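Local structure of paenibacillus xanthan lyase (Paenibacillus, 6F2P) at residues M471-V476 with A482-F487; V978-T983 with N1003-Y1008; S181-L184 with R190-A193; F798-N801 with Y806-F809; T333-V338 with I344-L349. The protein probably cleaves the side chains of the polysaccharide xanthan by elimination, releasing their terminal mannose. All blocks are in the same frame, centred on the assembly; numbering follows the deposited sequence.

Contact 1 (M471-V476 with A482-F487)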
# COMPACT_ATOMS: atom_id res chain seq x y z
N MET A 471 -3.86 9.83 3.30
CA MET A 471 -2.50 10.29 3.07
C MET A 471 -2.18 11.40 4.05
O MET A 471 -2.90 12.40 4.11
CB MET A 471 -2.38 10.83 1.65
CG MET A 471 -1.06 11.49 1.34
SD MET A 471 -1.00 12.04 -0.38
CE MET A 471 0.59 12.87 -0.39
N GLU A 472 -1.12 11.23 4.83
CA GLU A 472 -0.55 12.36 5.54
C GLU A 472 0.39 13.10 4.59
O GLU A 472 1.52 12.66 4.34
CB GLU A 472 0.17 11.93 6.81
CG GLU A 472 0.66 13.10 7.64
CD GLU A 472 1.09 12.70 9.04
OE1 GLU A 472 1.36 11.50 9.26
OE2 GLU A 472 1.14 13.58 9.93
N LEU A 473 -0.09 14.20 4.04
CA LEU A 473 0.70 15.00 3.14
C LEU A 473 1.77 15.76 3.91
O LEU A 473 1.52 16.27 4.99
CB LEU A 473 -0.19 16.00 2.42
CG LEU A 473 0.55 17.08 1.63
CD1 LEU A 473 1.37 16.45 0.51
CD2 LEU A 473 -0.41 18.11 1.07
N HIS A 474 2.98 15.79 3.35
CA HIS A 474 3.98 16.76 3.77
C HIS A 474 4.79 17.15 2.55
O HIS A 474 5.73 16.45 2.18
CB HIS A 474 4.91 16.19 4.83
CG HIS A 474 5.92 17.19 5.31
ND1 HIS A 474 7.07 16.82 5.98
CD2 HIS A 474 5.95 18.54 5.22
CE1 HIS A 474 7.77 17.90 6.27
NE2 HIS A 474 7.12 18.96 5.82
N THR A 475 4.40 18.25 1.92
CA THR A 475 5.05 18.76 0.72
C THR A 475 6.56 18.84 0.92
O THR A 475 7.02 19.36 1.94
CB THR A 475 4.51 20.16 0.37
OG1 THR A 475 3.08 20.15 0.42
CG2 THR A 475 4.96 20.57 -1.03
N VAL A 476 7.33 18.30 -0.02
CA VAL A 476 8.78 18.32 0.18
C VAL A 476 9.32 19.73 -0.04
O VAL A 476 8.88 20.44 -0.95
CB VAL A 476 9.54 17.25 -0.66
CG1 VAL A 476 8.67 16.02 -0.88
CG2 VAL A 476 9.98 17.80 -1.97
N ALA A 482 -0.76 17.94 5.93
CA ALA A 482 -2.20 17.75 6.01
C ALA A 482 -2.59 16.29 6.13
O ALA A 482 -1.84 15.40 5.71
CB ALA A 482 -2.87 18.36 4.81
N LYS A 483 -3.76 16.04 6.71
CA LYS A 483 -4.33 14.70 6.72
C LYS A 483 -5.57 14.64 5.83
O LYS A 483 -6.63 15.22 6.14
CB LYS A 483 -4.62 14.23 8.15
CG LYS A 483 -3.36 13.85 8.89
CD LYS A 483 -3.51 13.98 10.40
CE LYS A 483 -2.21 13.59 11.09
NZ LYS A 483 -2.32 13.60 12.57
N LYS A 484 -5.42 13.96 4.70
CA LYS A 484 -6.45 13.88 3.68
C LYS A 484 -6.96 12.45 3.60
O LYS A 484 -6.16 11.50 3.51
CB LYS A 484 -5.88 14.32 2.33
CG LYS A 484 -5.19 15.67 2.38
CD LYS A 484 -4.28 15.90 1.16
CE LYS A 484 -5.07 15.90 -0.15
NZ LYS A 484 -5.97 17.08 -0.30
N SER A 485 -8.28 12.29 3.63
CA SER A 485 -8.88 10.97 3.59
C SER A 485 -9.94 10.89 2.51
O SER A 485 -10.63 11.87 2.23
CB SER A 485 -9.47 10.60 4.96
OG SER A 485 -8.46 10.45 5.94
N TRP A 486 -10.07 9.73 1.90
CA TRP A 486 -11.09 9.53 0.89
C TRP A 486 -11.96 8.32 1.26
O TRP A 486 -11.46 7.32 1.76
CB TRP A 486 -10.45 9.37 -0.49
CG TRP A 486 -9.65 10.57 -0.93
CD1 TRP A 486 -10.09 11.65 -1.66
CD2 TRP A 486 -8.26 10.83 -0.65
NE1 TRP A 486 -9.06 12.54 -1.86
CE2 TRP A 486 -7.93 12.06 -1.25
CE3 TRP A 486 -7.27 10.12 0.04
CZ2 TRP A 486 -6.64 12.61 -1.18
CZ3 TRP A 486 -5.99 10.67 0.11
CH2 TRP A 486 -5.69 11.91 -0.50
N PHE A 487 -13.27 8.45 1.05
CA PHE A 487 -14.21 7.41 1.46
C PHE A 487 -15.10 7.11 0.28
O PHE A 487 -15.93 7.92 -0.12
CB PHE A 487 -15.04 7.87 2.67
CG PHE A 487 -14.19 8.28 3.84
CD1 PHE A 487 -13.58 9.53 3.88
CD2 PHE A 487 -14.00 7.42 4.91
CE1 PHE A 487 -12.79 9.91 4.95
CE2 PHE A 487 -13.21 7.79 6.00
CZ PHE A 487 -12.61 9.04 6.01
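Trp486 holds CG beside its backbone N (chi1 -61°), which brings the six-membered end of the indole to Met471, whose own CG, anti to N (chi1 173°), takes its sulfur end away from the ring. The touch is made by Met471 CB, lying in the indole plane at its edge, 3.9 Å from Trp486 CZ3. On the same face of the sheet Leu473 CB rests 4.3 Å from Ala482 CB. Glu472 and Lys483 lie side by side on the other face, pointing the same way, with Glu472 OE2 3.5 Å from Lys483 CE. Their charges are near but do not pair: Lys483 NZ is bonded to the carbonyl of Ser644. Lys484 bends its buried ammonium off to Thr439, Gly437 and Tyr615. The backbones are tied by two reciprocal pairs of bonds. Met471 N gives to Lys484 O at 2.9 Å and Lys484 N returns one to Met471 O; Leu473 N and Ala482 N do the same with Ala482 O and Leu473 O. Hydrogen-bonded pairs thus flank the non-hydrogen-bonded pair Glu472-Lys483, the pattern of an antiparallel beta hairpin, here within the super-sandwich domain of a family 8 polysaccharide lyase.

Contact 2 (V978-T983 with N1003-Y1008)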
# COMPACT_ATOMS: atom_id res chain seq x y z
N VAL A 978 -8.31 -15.36 70.15
CA VAL A 978 -9.23 -15.03 69.07
C VAL A 978 -9.15 -16.08 67.96
O VAL A 978 -8.10 -16.24 67.34
CB VAL A 978 -8.94 -13.65 68.48
CG1 VAL A 978 -9.98 -13.28 67.43
CG2 VAL A 978 -8.90 -12.61 69.60
N PRO A 979 -10.26 -16.80 67.72
CA PRO A 979 -10.29 -17.81 66.66
C PRO A 979 -10.42 -17.18 65.28
O PRO A 979 -11.31 -16.36 65.05
CB PRO A 979 -11.53 -18.64 66.99
CG PRO A 979 -12.42 -17.70 67.71
CD PRO A 979 -11.53 -16.76 68.47
N VAL A 980 -9.53 -17.55 64.36
CA VAL A 980 -9.55 -17.03 63.00
C VAL A 980 -9.61 -18.17 61.99
O VAL A 980 -8.77 -19.07 62.01
CB VAL A 980 -8.31 -16.18 62.71
CG1 VAL A 980 -8.37 -15.61 61.30
CG2 VAL A 980 -8.18 -15.06 63.73
N ASP A 981 -10.61 -18.14 61.12
CA ASP A 981 -10.71 -19.12 60.04
C ASP A 981 -10.10 -18.58 58.76
O ASP A 981 -10.25 -17.41 58.44
CB ASP A 981 -12.16 -19.50 59.77
CG ASP A 981 -12.79 -20.24 60.92
OD1 ASP A 981 -12.05 -20.90 61.68
OD2 ASP A 981 -14.03 -20.15 61.07
N VAL A 982 -9.39 -19.45 58.04
CA VAL A 982 -8.93 -19.12 56.71
C VAL A 982 -9.45 -20.18 55.75
O VAL A 982 -8.96 -21.31 55.74
CB VAL A 982 -7.39 -19.06 56.64
CG1 VAL A 982 -6.94 -18.80 55.21
CG2 VAL A 982 -6.86 -18.00 57.58
N THR A 983 -10.47 -19.82 54.98
CA THR A 983 -11.01 -20.75 53.98
C THR A 983 -10.30 -20.53 52.66
O THR A 983 -10.39 -19.47 52.07
CB THR A 983 -12.53 -20.57 53.79
OG1 THR A 983 -13.18 -20.48 55.06
CG2 THR A 983 -13.10 -21.73 53.00
N ASN A 1003 0.72 -9.63 60.73
CA ASN A 1003 1.01 -10.90 61.36
C ASN A 1003 0.72 -12.05 60.43
O ASN A 1003 -0.40 -12.21 59.95
CB ASN A 1003 0.21 -11.04 62.66
CG ASN A 1003 0.72 -10.12 63.76
OD1 ASN A 1003 1.91 -10.13 64.08
ND2 ASN A 1003 -0.17 -9.31 64.32
N LEU A 1004 1.74 -12.86 60.16
CA LEU A 1004 1.58 -13.99 59.26
C LEU A 1004 0.74 -15.09 59.92
O LEU A 1004 1.16 -15.69 60.91
CB LEU A 1004 2.94 -14.53 58.84
CG LEU A 1004 2.91 -15.61 57.77
CD1 LEU A 1004 2.05 -15.15 56.61
CD2 LEU A 1004 4.31 -15.94 57.31
N LEU A 1005 -0.44 -15.35 59.36
CA LEU A 1005 -1.33 -16.40 59.87
C LEU A 1005 -0.99 -17.75 59.26
O LEU A 1005 -0.97 -18.77 59.95
CB LEU A 1005 -2.79 -16.07 59.57
CG LEU A 1005 -3.31 -14.71 60.03
CD1 LEU A 1005 -4.82 -14.65 59.94
CD2 LEU A 1005 -2.83 -14.40 61.43
N GLY A 1006 -0.74 -17.76 57.95
CA GLY A 1006 -0.42 -18.99 57.25
C GLY A 1006 -0.19 -18.78 55.77
O GLY A 1006 -0.25 -17.66 55.27
N THR A 1007 0.07 -19.87 55.07
CA THR A 1007 0.31 -19.82 53.63
C THR A 1007 -0.50 -20.93 52.96
O THR A 1007 -0.34 -22.10 53.28
CB THR A 1007 1.81 -19.93 53.33
OG1 THR A 1007 2.53 -18.98 54.13
CG2 THR A 1007 2.10 -19.65 51.87
N TYR A 1008 -1.38 -20.55 52.04
CA TYR A 1008 -2.36 -21.48 51.47
C TYR A 1008 -2.54 -21.28 49.98
O TYR A 1008 -2.13 -20.26 49.42
CB TYR A 1008 -3.71 -21.32 52.18
CG TYR A 1008 -3.62 -21.38 53.68
CD1 TYR A 1008 -3.74 -22.59 54.36
CD2 TYR A 1008 -3.40 -20.23 54.44
CE1 TYR A 1008 -3.64 -22.66 55.73
CE2 TYR A 1008 -3.30 -20.29 55.82
CZ TYR A 1008 -3.42 -21.50 56.46
OH TYR A 1008 -3.32 -21.57 57.83
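This is apolar packing between the two layers of a beta sandwich in the Golvesin C-terminal domain: strand 978-984 belongs to a five-stranded antiparallel sheet, strand 1003-1010 to the other sheet, and the residues that meet point inward from both. The backbones stay well apart, with Val982 CA 8.5 Å from Gly1006 CA, so side chains alone bridge the gap, and they do so at two places. At one, Val980 CG1 meets Leu1005 CD1 at 3.9 Å, the two side chains crossing at about a right angle. At the other, Val982 CG1 lies 3.9 Å from Tyr1008 CD2 and approaches the ring aslant. Both valines place CG1 anti to the backbone N (chi1 -178° and 177°), and in each it is this methyl that reaches the opposite layer. Leu1005 and Gly1006 form a classic beta bulge, which brings two successive residues to face one residue of strand 960-967. The tyrosine ring folds back along its own strand beneath the bulge, its OH 3.9 Å from Gly1006 CA, where a glycine has no side chain to obstruct it. Around the pair, Tyr1008 stacks on the ring of His984 and touches Ala989 of strand 987-993. Val980 is flanked by Val993 of that strand, by Ile1018 of strand 1017-1021 and, from the facing sheet, by Met966 of strand 960-967.

Contact 3 (S181-L184 with R190-A193)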
# COMPACT_ATOMS: atom_id res chain seq x y z
N SER A 181 17.21 -11.86 -34.11
CA SER A 181 18.39 -12.13 -34.91
C SER A 181 18.64 -13.64 -35.01
O SER A 181 18.95 -14.15 -36.08
CB SER A 181 19.62 -11.35 -34.42
OG SER A 181 19.88 -11.55 -33.03
N GLY A 182 18.46 -14.35 -33.90
CA GLY A 182 18.60 -15.80 -33.91
C GLY A 182 17.70 -16.46 -34.94
O GLY A 182 18.15 -17.32 -35.69
N ILE A 183 16.44 -16.07 -34.97
CA ILE A 183 15.49 -16.61 -35.93
C ILE A 183 15.91 -16.31 -37.37
O ILE A 183 15.90 -17.20 -38.24
CB ILE A 183 14.10 -16.02 -35.69
CG1 ILE A 183 13.55 -16.53 -34.36
CG2 ILE A 183 13.17 -16.35 -36.84
CD1 ILE A 183 12.13 -16.11 -34.07
N LEU A 184 16.29 -15.06 -37.62
CA LEU A 184 16.72 -14.65 -38.94
C LEU A 184 18.02 -15.34 -39.35
O LEU A 184 18.20 -15.68 -40.52
CB LEU A 184 16.90 -13.13 -38.99
CG LEU A 184 15.63 -12.31 -38.79
CD1 LEU A 184 15.96 -10.84 -38.83
CD2 LEU A 184 14.58 -12.67 -39.83
N ARG A 190 21.08 -19.00 -30.19
CA ARG A 190 20.85 -17.57 -30.07
C ARG A 190 19.38 -17.29 -29.74
O ARG A 190 19.09 -16.44 -28.89
CB ARG A 190 21.29 -16.85 -31.36
CG ARG A 190 20.97 -15.38 -31.44
CD ARG A 190 22.14 -14.49 -31.09
NE ARG A 190 21.88 -13.11 -31.50
CZ ARG A 190 22.52 -12.05 -31.03
NH1 ARG A 190 23.48 -12.18 -30.12
NH2 ARG A 190 22.20 -10.84 -31.48
N VAL A 191 18.46 -18.02 -30.38
CA VAL A 191 17.04 -17.87 -30.05
C VAL A 191 16.76 -18.29 -28.61
O VAL A 191 15.97 -17.66 -27.90
CB VAL A 191 16.15 -18.71 -30.97
CG1 VAL A 191 14.69 -18.42 -30.69
CG2 VAL A 191 16.47 -18.43 -32.43
N ALA A 192 17.41 -19.36 -28.18
CA ALA A 192 17.17 -19.86 -26.83
C ALA A 192 17.66 -18.83 -25.82
O ALA A 192 17.02 -18.63 -24.78
CB ALA A 192 17.85 -21.20 -26.63
N ALA A 193 18.77 -18.17 -26.14
CA ALA A 193 19.30 -17.15 -25.25
C ALA A 193 18.31 -16.00 -25.20
O ALA A 193 18.12 -15.37 -24.16
CB ALA A 193 20.68 -16.67 -25.71
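Two consecutive helices of the N-terminal alpha-helical domain, 168-184 and 188-197, are joined by a short turn and fold against each other here, held by one polar grip and a small apolar seam. The polar part is Arg190 closing side-on upon Ser181 OG: NH2 reaches it at 2.9 Å and NE at 3.0 Å, both with the oxygen close to the guanidinium plane. The side chain gets there by starting anti to its backbone N and bending at chi2 (99°), which carries it past Gly182. With OG accepting both N-H groups, its single proton is left for the carbonyls of Val177 and Ile178 in its own helix, Val177 being the stronger partner. The far nitrogen of Arg190, NH1, bonds to the carbonyl of Gln161, a calcium-site residue, and Tyr158 adds a cation-pi contact. A leucine in place of Arg190 would probably leave Ser181 OG without its two N-H donors and the Gln161 carbonyl without its partner. The apolar part is closer to the backbone. Arg190 CG lies 3.4 Å from Gly182 CA, over a residue with no side chain to hold the helices apart. Beside it, Val191 CG2 sits 3.4 Å from Gly182 C and 4.0 Å from Ile183 CG1.

Contact 4 (F798-N801 with Y806-F809). With CA (calcium ion), chain D.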
# COMPACT_ATOMS: atom_id res chain seq x y z
N PHE A 798 23.90 -10.87 19.20
CA PHE A 798 24.06 -9.49 18.78
C PHE A 798 25.45 -9.37 18.18
O PHE A 798 26.36 -10.09 18.58
CB PHE A 798 23.95 -8.54 19.97
CG PHE A 798 22.55 -8.36 20.48
CD1 PHE A 798 21.58 -9.33 20.27
CD2 PHE A 798 22.20 -7.20 21.18
CE1 PHE A 798 20.28 -9.16 20.76
CE2 PHE A 798 20.91 -7.02 21.66
CZ PHE A 798 19.94 -8.00 21.45
N ASN A 799 25.61 -8.46 17.23
CA ASN A 799 26.92 -8.20 16.64
C ASN A 799 27.38 -6.78 16.89
O ASN A 799 28.24 -6.26 16.18
CB ASN A 799 26.90 -8.50 15.14
CG ASN A 799 26.90 -9.98 14.86
OD1 ASN A 799 27.78 -10.71 15.32
ND2 ASN A 799 25.90 -10.44 14.11
N ASN A 800 26.80 -6.16 17.91
CA ASN A 800 27.05 -4.77 18.26
C ASN A 800 28.53 -4.42 18.38
O ASN A 800 29.28 -5.10 19.10
CB ASN A 800 26.30 -4.42 19.55
CG ASN A 800 24.81 -4.65 19.42
OD1 ASN A 800 24.37 -5.57 18.72
ND2 ASN A 800 24.02 -3.82 20.09
N ASN A 801 28.93 -3.36 17.67
CA ASN A 801 30.32 -2.92 17.53
C ASN A 801 30.78 -2.01 18.64
O ASN A 801 31.93 -2.06 19.04
CB ASN A 801 30.50 -2.08 16.25
CG ASN A 801 30.19 -2.84 15.00
OD1 ASN A 801 29.42 -2.38 14.17
ND2 ASN A 801 30.82 -4.01 14.84
N TYR A 806 22.24 -0.69 19.33
CA TYR A 806 21.07 -1.29 19.94
C TYR A 806 20.35 -2.24 19.00
O TYR A 806 20.61 -2.26 17.79
CB TYR A 806 20.10 -0.21 20.42
CG TYR A 806 19.51 0.62 19.31
CD1 TYR A 806 18.33 0.24 18.69
CD2 TYR A 806 20.13 1.79 18.89
CE1 TYR A 806 17.78 0.98 17.67
CE2 TYR A 806 19.59 2.55 17.87
CZ TYR A 806 18.41 2.14 17.26
OH TYR A 806 17.87 2.89 16.25
N VAL A 807 19.47 -3.05 19.57
CA VAL A 807 18.50 -3.84 18.82
C VAL A 807 17.17 -3.68 19.54
O VAL A 807 17.09 -3.85 20.76
CB VAL A 807 18.87 -5.33 18.76
CG1 VAL A 807 17.87 -6.09 17.88
CG2 VAL A 807 20.29 -5.52 18.26
N GLU A 808 16.13 -3.32 18.79
CA GLU A 808 14.84 -3.03 19.39
C GLU A 808 13.82 -4.05 18.89
O GLU A 808 13.63 -4.22 17.68
CB GLU A 808 14.41 -1.60 19.03
CG GLU A 808 13.09 -1.15 19.63
CD GLU A 808 12.80 0.32 19.37
OE1 GLU A 808 13.00 1.13 20.31
OE2 GLU A 808 12.38 0.66 18.25
N PHE A 809 13.19 -4.75 19.83
CA PHE A 809 12.24 -5.81 19.50
C PHE A 809 10.81 -5.36 19.74
O PHE A 809 10.56 -4.40 20.47
CB PHE A 809 12.50 -7.06 20.34
CG PHE A 809 13.90 -7.58 20.25
CD1 PHE A 809 14.24 -8.52 19.28
CD2 PHE A 809 14.86 -7.18 21.17
CE1 PHE A 809 15.53 -9.03 19.21
CE2 PHE A 809 16.15 -7.69 21.11
CZ PHE A 809 16.48 -8.62 20.12
CA CA D . 27.78 -0.61 15.02
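Asn801 OD1 binds a calcium ion at 2.6 Å, three residues on from Phe798, which packs on Val807 and Phe809. Asp780 and Asp805 supply the other protein ligands of this ion, so the ion ties the connection to the start of strand 806-813 and probably steadies it. The apolar contact sits behind it. Val807 CG2 lies over one face of the Phe798 ring, 3.9 Å from the ring centroid and 17° off its normal, a CH-pi contact displaced somewhat toward the rim. With CG1 anti to the backbone N (chi1 -176°), the other methyl, CG2, is the one turned onto the ring. Phe809 arrives from the opposite direction: Phe798 CZ meets Phe809 CZ at 3.8 Å, lying near the plane of the Phe809 ring at its edge. An alanine at Phe798 is likely to open a gap between Val807 and Phe809, taking away the ring face on which the valine methyl rests. Asn800 borders this apolar cluster, with OD1 4.1 Å from Val807 CG2, while its amide nitrogen bonds to Thr879 OG1. Leu891 and Leu893 of the adjacent strand 891-900 and, from the other sheet, Leu877 of strand 871-882 close around Phe798. The arrangement is the end of a beta-sandwich core, where hydrophobic residues of two sheets meet beneath a calcium-bound connecting loop.

Contact 5 (T333-V338 with I344-L349). With CA (calcium ion), chain E.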
# COMPACT_ATOMS: atom_id res chain seq x y z
N THR A 333 -9.53 5.41 -32.16
CA THR A 333 -8.21 5.63 -31.58
C THR A 333 -7.31 4.41 -31.80
O THR A 333 -6.21 4.55 -32.33
CB THR A 333 -8.29 5.92 -30.06
OG1 THR A 333 -9.13 7.06 -29.84
CG2 THR A 333 -6.91 6.19 -29.49
N PHE A 334 -7.80 3.23 -31.42
CA PHE A 334 -7.04 1.99 -31.59
C PHE A 334 -6.78 1.64 -33.07
O PHE A 334 -5.62 1.48 -33.47
CB PHE A 334 -7.73 0.81 -30.89
CG PHE A 334 -6.97 -0.49 -31.01
CD1 PHE A 334 -5.97 -0.81 -30.11
CD2 PHE A 334 -7.26 -1.39 -32.02
CE1 PHE A 334 -5.28 -2.00 -30.23
CE2 PHE A 334 -6.57 -2.57 -32.14
CZ PHE A 334 -5.58 -2.88 -31.25
N LEU A 335 -7.85 1.52 -33.86
CA LEU A 335 -7.74 1.09 -35.27
C LEU A 335 -6.85 1.99 -36.12
O LEU A 335 -6.16 1.51 -37.03
CB LEU A 335 -9.12 0.93 -35.92
CG LEU A 335 -9.91 -0.25 -35.36
CD1 LEU A 335 -11.37 -0.19 -35.77
CD2 LEU A 335 -9.30 -1.57 -35.78
N LYS A 336 -6.84 3.28 -35.81
CA LYS A 336 -6.03 4.22 -36.57
C LYS A 336 -4.57 4.25 -36.12
O LYS A 336 -3.74 4.93 -36.72
CB LYS A 336 -6.61 5.63 -36.46
CG LYS A 336 -7.91 5.82 -37.22
CD LYS A 336 -8.70 6.97 -36.62
CE LYS A 336 -9.72 7.49 -37.60
NZ LYS A 336 -9.06 8.20 -38.73
N ALA A 337 -4.26 3.52 -35.06
CA ALA A 337 -2.91 3.59 -34.48
C ALA A 337 -2.07 2.34 -34.68
O ALA A 337 -0.85 2.42 -34.76
CB ALA A 337 -2.99 3.94 -33.00
N VAL A 338 -2.70 1.18 -34.78
CA VAL A 338 -1.97 -0.08 -34.81
C VAL A 338 -1.71 -0.61 -36.21
O VAL A 338 -2.18 -0.06 -37.21
CB VAL A 338 -2.72 -1.18 -34.05
CG1 VAL A 338 -2.95 -0.74 -32.62
CG2 VAL A 338 -4.04 -1.47 -34.74
N ILE A 344 -6.75 -6.37 -38.18
CA ILE A 344 -7.42 -7.61 -38.54
C ILE A 344 -7.91 -8.31 -37.28
O ILE A 344 -9.10 -8.66 -37.19
CB ILE A 344 -6.49 -8.52 -39.32
CG1 ILE A 344 -6.11 -7.85 -40.65
CG2 ILE A 344 -7.15 -9.86 -39.57
CD1 ILE A 344 -4.97 -8.53 -41.37
N ALA A 345 -7.02 -8.50 -36.32
CA ALA A 345 -7.37 -9.14 -35.05
C ALA A 345 -8.48 -8.37 -34.34
O ALA A 345 -9.44 -8.97 -33.87
CB ALA A 345 -6.16 -9.25 -34.15
N ALA A 346 -8.35 -7.05 -34.27
CA ALA A 346 -9.32 -6.22 -33.58
C ALA A 346 -10.69 -6.29 -34.24
O ALA A 346 -11.69 -6.44 -33.56
CB ALA A 346 -8.85 -4.77 -33.53
N ASN A 347 -10.72 -6.18 -35.56
CA ASN A 347 -11.99 -6.20 -36.28
C ASN A 347 -12.66 -7.56 -36.23
O ASN A 347 -13.88 -7.65 -36.08
CB ASN A 347 -11.80 -5.71 -37.72
CG ASN A 347 -11.92 -4.20 -37.85
OD1 ASN A 347 -12.62 -3.54 -37.07
ND2 ASN A 347 -11.24 -3.64 -38.85
N GLN A 348 -11.87 -8.62 -36.36
CA GLN A 348 -12.40 -9.97 -36.31
C GLN A 348 -13.12 -10.15 -34.98
O GLN A 348 -14.20 -10.73 -34.90
CB GLN A 348 -11.25 -10.98 -36.43
CG GLN A 348 -11.68 -12.41 -36.69
CD GLN A 348 -12.14 -13.13 -35.43
OE1 GLN A 348 -12.91 -14.09 -35.50
NE2 GLN A 348 -11.67 -12.67 -34.28
N LEU A 349 -12.50 -9.61 -33.94
CA LEU A 349 -13.02 -9.67 -32.59
C LEU A 349 -14.35 -8.92 -32.40
O LEU A 349 -15.26 -9.44 -31.76
CB LEU A 349 -11.96 -9.12 -31.64
CG LEU A 349 -12.30 -8.99 -30.17
CD1 LEU A 349 -12.70 -10.35 -29.63
CD2 LEU A 349 -11.09 -8.46 -29.46
CA CA E . -11.13 7.20 -28.66
O HOH W 1 -10.08 5.87 -27.00
O HOH W 2 -10.54 9.74 -27.75
O HOH W 3 -13.24 6.44 -27.79
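Phe334 reaches across to Ala346 with one corner of its ring, CE2 lying 3.5 Å from Ala346 CB, and the methyl comes in obliquely. Having CG anti to the backbone N (chi1 -179°) carries the ring from the loop towards the helix. Within the loop the chain curls back so that Val338 CG1 covers one face of the same ring. Leu335 supplies the second half of the contact. Its CD2 methyl packs on Ala346 CB at 3.9 Å, and CD1 lies 3.8 Å from Asn347 OD1, the two side chains crossing at a slant. The methyl of Ala346 thus meets the phenyl ring and a leucine branch side by side, a mostly apolar join between the loop and the helix, with the amide oxygen of Asn347 at its margin. Phe334 O accepts from both Ala337 N, at 2.9 Å, and Val338 N, at 3.2 Å, which curls the loop back on itself. A calcium ion anchors the start of that curl. Thr333 OG1 binds it at 2.3 Å, three waters bind as well, and Asp329 and Asp331 complete the site from alternate positions just upstream. Asp329 also accepts from Phe334 N through its other oxygen, so the metal site probably helps to place Phe334. Three helices lie around the contact: Leu326 of helix 312-328 touches both Phe334 and Ala346, Val297 and Ile304 of helix 292-307 press on Phe334, and Asp29 of helix 28-46 borders Leu335 and Asn347.

In the fold
Along the chain the contacts follow one another without overlap, in the order 3, 5, 1, 4, 2, and the fold changes from helical to all-beta on the way. Contacts 3 and 5, their centres 29 Å apart, lie in the helical part on the same side of the chain's centre. Contact 1, in the super-sandwich sheet, is nearest the middle. Contact 4 belongs to a following beta sandwich, its nearest atoms about 18 Å from those of contact 1. Contact 2 is in the Golvesin C-terminal domain, its centre 95 Å from that of contact 5. None touches another; each is a local contact within its own part of an elongated, multidomain enzyme.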